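Long-range contacts in probable polyketide synthase 1 (Dictyostelium discoideum, PDB 2H84), which builds acylpyrones in vitro through its C-terminal type III polyketide synthase domain, the part described here, which belongs to a large modular hybrid synthase: residues Y227-S232 and E366-K371; K61-V66 and I205-S210. All coordinates share one frame; numbering follows the deposited sequence.

Interaction 1. Residues Y227-S232 and E366-K371; sequences YEVMCS and EGCFLK
Met230 and Cys231 both face Phe369 across a classic beta bulge, which shifts by one residue the antiparallel pairing of strands 227-236 and 364-372, neighbours in the central sheet of this thiolase fold. Before the bulge, Glu228 and Lys371 form a hydrogen-bonded pair, with Glu228 N to Lys371 O at 2.8 Å and Lys371 N to Glu228 O at 2.9 Å. At the bulge itself, Phe369 N donates to Cys231 O at 2.8 Å, almost straight at hydrogen (178°), while the bond from Met230 N to Phe369 O is weak.

The thioether of Met230 makes a Met-aromatic contact: SD lies in the plane of the Phe369 ring, at its edge, 3.5 Å from CE1. The Met230 and Phe369 side chains leave their strands alongside one another in the same direction. An alanine at Met230 would probably leave the CD1-CE1 edge of Phe369 without its sulfur partner and open a gap beside Tyr353 of the next strand.

Glu228 and Lys371 also lie alongside each other, their charged atoms OE1 and NZ 4.3 Å apart, too far for a salt bridge. On the other face of the sheet, Val229 CG2 rests against Cys368 SG. Tyr227, its OH bonded to Met341 O of helix 335-345, crosses Leu370 obliquely, and its CB meets Leu370 CD2.

Interaction 2. Residues K61-V66 and I205-S210; sequences KTRHLV and IFADGS
Arg63 reaches across to Phe206 with one arm of its guanidinium: NH1 donates to the backbone oxygen O of Phe206 at 2.6 Å. That oxygen lies close to the guanidinium plane, so the bond is made at the group's edge, while the backbone N of Ile205 sits over one face. The chain bends at chi3 (-67°), which turns NE back from the line of the carbons before it. Its aliphatic part packs on Ala207, with Arg63 CG 3.8 Å from Ala207 CB.

Further along, two bonds of Asp208 cross the contact. Its backbone N donates to His64 O at 3.1 Å, nearly along the C=O axis and close to straight (170°). Its carboxylate returns the grip: OD2 accepts from Val66 N at 2.7 Å, and the two side chains cross at about a right angle. Leu65 packs against Ala207, its CD2 lying 3.8 Å from Ala207 CA.

The segment 205-210 leaves helix 197-205 at Phe206 and runs into strand 209-216 of the central thiolase-fold sheet; 61-66 starts on the short strand 62-63, which pairs with 28-29. The contact thus ties the small two-stranded sheet of 28-29 and 62-63 to the helix-to-strand connection that carries Phe206 close to the predicted active-site Cys157.

Partners further out complete the surroundings. Arg63 NH2 donates to Ser203 O, so both arms of the guanidinium hold backbone oxygens at the end of helix 197-205, which should fix its rotation. Asp208 OD2 also bonds Ser188 OG, and its OD1 has a weak bond from Cys187 N. The ring of His64 meets that of Tyr329, and Leu33 of helix 30-40 touches both Arg63 and Leu65.

Overall arrangement
The central sheet connects the two contacts: interaction 2 runs into strand 209-216, the next strand along the chain is 227-236, and there interaction 1 begins. They follow one another in sequence, interaction 2 within the N-terminal chalcone synthase domain and interaction 1 within the C-terminal one. Their centres are 26 Å apart, on opposite sides of the chain's centre, and their nearest atoms about 14 Å apart, so they do not touch. Interaction 2 lies near the catalytic region: the side chain of Phe206 is about 5 Å from that of Cys157, the predicted active site, and about 4 Å from a bound hexaethylene glycol, probably from the crystallisation liquor. Interaction 1 is sheet pairing away from that site.

Interaction 1. Residues Y227-S232 and E366-K371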
loop_
_atom_site.group_PDB
_atom_site.type_symbol
_atom_site.label_atom_id
_atom_site.label_comp_id
_atom_site.label_asym_id
_atom_site.label_seq_id
_atom_site.Cartn_x
_atom_site.Cartn_y
_atom_site.Cartn_z
ATOM N N TYR A 227 3.841 18.283 -17.063
ATOM C CA TYR A 227 5.220 17.817 -16.956
ATOM C C TYR A 227 5.379 16.535 -17.735
ATOM O O TYR A 227 4.472 15.703 -17.759
ATOM C CB TYR A 227 5.612 17.504 -15.505
ATOM C CG TYR A 227 5.622 18.676 -14.558
ATOM C CD1 TYR A 227 4.474 19.041 -13.852
ATOM C CD2 TYR A 227 6.790 19.411 -14.343
ATOM C CE1 TYR A 227 4.495 20.107 -12.952
ATOM C CE2 TYR A 227 6.823 20.478 -13.445
ATOM C CZ TYR A 227 5.678 20.817 -12.752
ATOM O OH TYR A 227 5.742 21.846 -11.843
ATOM N N GLU A 228 6.530 16.368 -18.376
ATOM C CA GLU A 228 6.781 15.139 -19.107
ATOM C C GLU A 228 7.711 14.310 -18.242
ATOM O O GLU A 228 8.888 14.630 -18.110
ATOM C CB GLU A 228 7.459 15.401 -20.448
ATOM C CG GLU A 228 7.596 14.130 -21.269
ATOM C CD GLU A 228 8.427 14.314 -22.526
ATOM O OE1 GLU A 228 8.383 15.421 -23.120
ATOM O OE2 GLU A 228 9.111 13.339 -22.928
ATOM N N VAL A 229 7.185 13.254 -17.640
ATOM C CA VAL A 229 8.010 12.408 -16.802
ATOM C C VAL A 229 8.832 11.447 -17.662
ATOM O O VAL A 229 8.375 10.387 -18.069
ATOM C CB VAL A 229 7.134 11.686 -15.746
ATOM C CG1 VAL A 229 5.979 11.123 -16.323
ATOM C CG2 VAL A 229 7.808 10.606 -15.192
ATOM N N MET A 230 10.065 11.856 -17.930
ATOM C CA MET A 230 10.969 11.094 -18.769
ATOM C C MET A 230 11.444 9.810 -18.123
ATOM O O MET A 230 11.445 8.753 -18.750
ATOM C CB MET A 230 12.140 11.981 -19.146
ATOM C CG MET A 230 11.671 13.277 -19.785
ATOM S SD MET A 230 12.999 14.430 -20.048
ATOM C CE MET A 230 14.065 13.518 -21.119
ATOM N N CYS A 231 11.860 9.895 -16.870
ATOM C CA CYS A 231 12.294 8.703 -16.155
ATOM C C CYS A 231 12.358 8.988 -14.665
ATOM O O CYS A 231 12.399 10.146 -14.240
ATOM C CB CYS A 231 13.652 8.212 -16.670
ATOM S SG CYS A 231 15.006 9.327 -16.390
ATOM N N SER A 232 12.332 7.928 -13.871
ATOM C CA SER A 232 12.392 8.072 -12.424
ATOM C C SER A 232 12.990 6.817 -11.834
ATOM O O SER A 232 12.791 5.727 -12.361
ATOM C CB SER A 232 10.995 8.308 -11.858
ATOM O OG SER A 232 10.079 7.381 -12.401
ATOM N N GLU A 366 13.959 8.676 -3.711
ATOM C CA GLU A 366 13.066 8.578 -4.852
ATOM C C GLU A 366 13.482 9.760 -5.707
ATOM O O GLU A 366 13.758 10.828 -5.181
ATOM C CB GLU A 366 11.596 8.728 -4.435
ATOM C CG GLU A 366 10.952 7.510 -3.797
ATOM C CD GLU A 366 10.698 6.366 -4.776
ATOM O OE1 GLU A 366 10.643 6.602 -6.006
ATOM O OE2 GLU A 366 10.550 5.217 -4.306
ATOM N N GLY A 367 13.555 9.571 -7.014
ATOM C CA GLY A 367 13.930 10.673 -7.872
ATOM C C GLY A 367 13.138 10.602 -9.160
ATOM O O GLY A 367 12.549 9.569 -9.494
ATOM N N CYS A 368 13.117 11.707 -9.885
ATOM C CA CYS A 368 12.393 11.754 -11.129
ATOM C C CYS A 368 12.901 12.922 -11.970
ATOM O O CYS A 368 13.169 14.002 -11.446
ATOM C CB CYS A 368 10.909 11.910 -10.845
ATOM S SG CYS A 368 9.892 11.607 -12.265
ATOM N N PHE A 369 13.038 12.691 -13.272
ATOM C CA PHE A 369 13.528 13.709 -14.179
ATOM C C PHE A 369 12.388 14.101 -15.078
ATOM O O PHE A 369 11.909 13.295 -15.881
ATOM C CB PHE A 369 14.712 13.159 -14.976
ATOM C CG PHE A 369 15.417 14.186 -15.815
ATOM C CD1 PHE A 369 14.999 14.435 -17.111
ATOM C CD2 PHE A 369 16.493 14.916 -15.305
ATOM C CE1 PHE A 369 15.629 15.397 -17.890
ATOM C CE2 PHE A 369 17.138 15.894 -16.082
ATOM C CZ PHE A 369 16.702 16.131 -17.377
ATOM N N LEU A 370 11.935 15.345 -14.931
ATOM C CA LEU A 370 10.816 15.853 -15.744
ATOM C C LEU A 370 11.157 16.959 -16.737
ATOM O O LEU A 370 12.140 17.666 -16.586
ATOM C CB LEU A 370 9.721 16.385 -14.837
ATOM C CG LEU A 370 9.173 15.511 -13.729
ATOM C CD1 LEU A 370 9.671 16.058 -12.411
ATOM C CD2 LEU A 370 7.654 15.515 -13.759
ATOM N N LYS A 371 10.302 17.106 -17.741
ATOM C CA LYS A 371 10.456 18.133 -18.758
ATOM C C LYS A 371 9.250 19.060 -18.626
ATOM O O LYS A 371 8.113 18.656 -18.863
ATOM C CB LYS A 371 10.509 17.512 -20.165
ATOM C CG LYS A 371 10.318 18.516 -21.290
ATOM C CD LYS A 371 11.194 18.160 -22.469
ATOM C CE LYS A 371 10.820 18.942 -23.709
ATOM N NZ LYS A 371 11.129 18.155 -24.934
#

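Interaction 2. Residues K61-V66 and I205-S210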
loop_
_atom_site.group_PDB
_atom_site.type_symbol
_atom_site.label_atom_id
_atom_site.label_comp_id
_atom_site.label_asym_id
_atom_site.label_seq_id
_atom_site.Cartn_x
_atom_site.Cartn_y
_atom_site.Cartn_z
ATOM N N LYS A 61 6.984 29.352 7.918
ATOM C CA LYS A 61 6.134 30.494 8.223
ATOM C C LYS A 61 4.732 30.088 8.636
ATOM O O LYS A 61 4.181 30.640 9.583
ATOM C CB LYS A 61 6.069 31.427 7.015
ATOM C CG LYS A 61 5.874 32.884 7.381
ATOM C CD LYS A 61 6.343 33.802 6.258
ATOM C CE LYS A 61 6.453 35.226 6.765
ATOM N NZ LYS A 61 6.734 36.203 5.698
ATOM N N THR A 62 4.160 29.121 7.921
ATOM C CA THR A 62 2.814 28.625 8.212
ATOM C C THR A 62 2.654 27.133 7.932
ATOM O O THR A 62 3.435 26.530 7.190
ATOM C CB THR A 62 1.732 29.356 7.375
ATOM O OG1 THR A 62 2.094 29.315 5.987
ATOM C CG2 THR A 62 1.581 30.791 7.818
ATOM N N ARG A 63 1.619 26.555 8.538
ATOM C CA ARG A 63 1.277 25.148 8.379
ATOM C C ARG A 63 -0.232 24.999 8.529
ATOM O O ARG A 63 -0.876 25.795 9.218
ATOM C CB ARG A 63 1.968 24.287 9.441
ATOM C CG ARG A 63 3.404 23.921 9.133
ATOM C CD ARG A 63 3.935 22.933 10.152
ATOM N NE ARG A 63 4.061 23.527 11.482
ATOM C CZ ARG A 63 4.083 22.829 12.615
ATOM N NH1 ARG A 63 3.983 21.508 12.589
ATOM N NH2 ARG A 63 4.211 23.448 13.775
ATOM N N HIS A 64 -0.793 23.992 7.864
ATOM C CA HIS A 64 -2.223 23.708 7.956
ATOM C C HIS A 64 -2.348 22.443 8.803
ATOM O O HIS A 64 -1.700 21.431 8.529
ATOM C CB HIS A 64 -2.805 23.502 6.561
ATOM C CG HIS A 64 -2.784 24.738 5.723
ATOM N ND1 HIS A 64 -3.876 25.572 5.598
ATOM C CD2 HIS A 64 -1.791 25.309 5.002
ATOM C CE1 HIS A 64 -3.555 26.602 4.837
ATOM N NE2 HIS A 64 -2.295 26.468 4.463
ATOM N N LEU A 65 -3.171 22.500 9.840
ATOM C CA LEU A 65 -3.295 21.360 10.732
ATOM C C LEU A 65 -4.723 20.991 11.084
ATOM O O LEU A 65 -5.514 21.855 11.443
ATOM C CB LEU A 65 -2.537 21.647 12.030
ATOM C CG LEU A 65 -1.133 22.238 11.935
ATOM C CD1 LEU A 65 -0.704 22.699 13.304
ATOM C CD2 LEU A 65 -0.173 21.221 11.383
ATOM N N VAL A 66 -5.040 19.701 10.994
ATOM C CA VAL A 66 -6.365 19.225 11.344
ATOM C C VAL A 66 -6.491 19.498 12.840
ATOM O O VAL A 66 -7.579 19.785 13.333
ATOM C CB VAL A 66 -6.510 17.711 11.056
ATOM C CG1 VAL A 66 -7.799 17.170 11.662
ATOM C CG2 VAL A 66 -6.514 17.474 9.562
ATOM N N ILE A 205 7.916 20.820 12.205
ATOM C CA ILE A 205 7.912 20.773 10.743
ATOM C C ILE A 205 6.787 20.050 10.003
ATOM O O ILE A 205 6.498 20.383 8.844
ATOM C CB ILE A 205 9.214 20.181 10.230
ATOM C CG1 ILE A 205 9.325 18.721 10.675
ATOM C CG2 ILE A 205 10.378 20.984 10.767
ATOM C CD1 ILE A 205 10.522 17.989 10.084
ATOM N N PHE A 206 6.155 19.070 10.645
ATOM C CA PHE A 206 5.085 18.311 9.985
ATOM C C PHE A 206 3.741 19.014 9.944
ATOM O O PHE A 206 3.361 19.708 10.877
ATOM C CB PHE A 206 4.907 16.934 10.640
ATOM C CG PHE A 206 6.084 16.007 10.453
ATOM C CD1 PHE A 206 6.445 15.559 9.182
ATOM C CD2 PHE A 206 6.831 15.582 11.551
ATOM C CE1 PHE A 206 7.528 14.693 9.005
ATOM C CE2 PHE A 206 7.918 14.717 11.395
ATOM C CZ PHE A 206 8.270 14.274 10.116
ATOM N N ALA A 207 3.029 18.821 8.844
ATOM C CA ALA A 207 1.712 19.421 8.646
ATOM C C ALA A 207 0.842 18.420 7.883
ATOM O O ALA A 207 1.326 17.353 7.478
ATOM C CB ALA A 207 1.835 20.731 7.853
ATOM N N ASP A 208 -0.431 18.768 7.685
ATOM C CA ASP A 208 -1.369 17.890 6.982
ATOM C C ASP A 208 -1.794 18.440 5.632
ATOM O O ASP A 208 -1.886 19.652 5.444
ATOM C CB ASP A 208 -2.622 17.667 7.825
ATOM C CG ASP A 208 -2.312 17.516 9.282
ATOM O OD1 ASP A 208 -1.359 16.779 9.610
ATOM O OD2 ASP A 208 -3.029 18.134 10.088
ATOM N N GLY A 209 -2.074 17.542 4.696
ATOM C CA GLY A 209 -2.486 17.982 3.379
ATOM C C GLY A 209 -2.782 16.830 2.443
ATOM O O GLY A 209 -2.514 15.662 2.758
ATOM N N SER A 210 -3.335 17.164 1.281
ATOM C CA SER A 210 -3.691 16.178 0.277
ATOM C C SER A 210 -3.433 16.769 -1.090
ATOM O O SER A 210 -3.781 17.917 -1.350
ATOM C CB SER A 210 -5.175 15.821 0.395
ATOM O OG SER A 210 -5.543 14.802 -0.524
#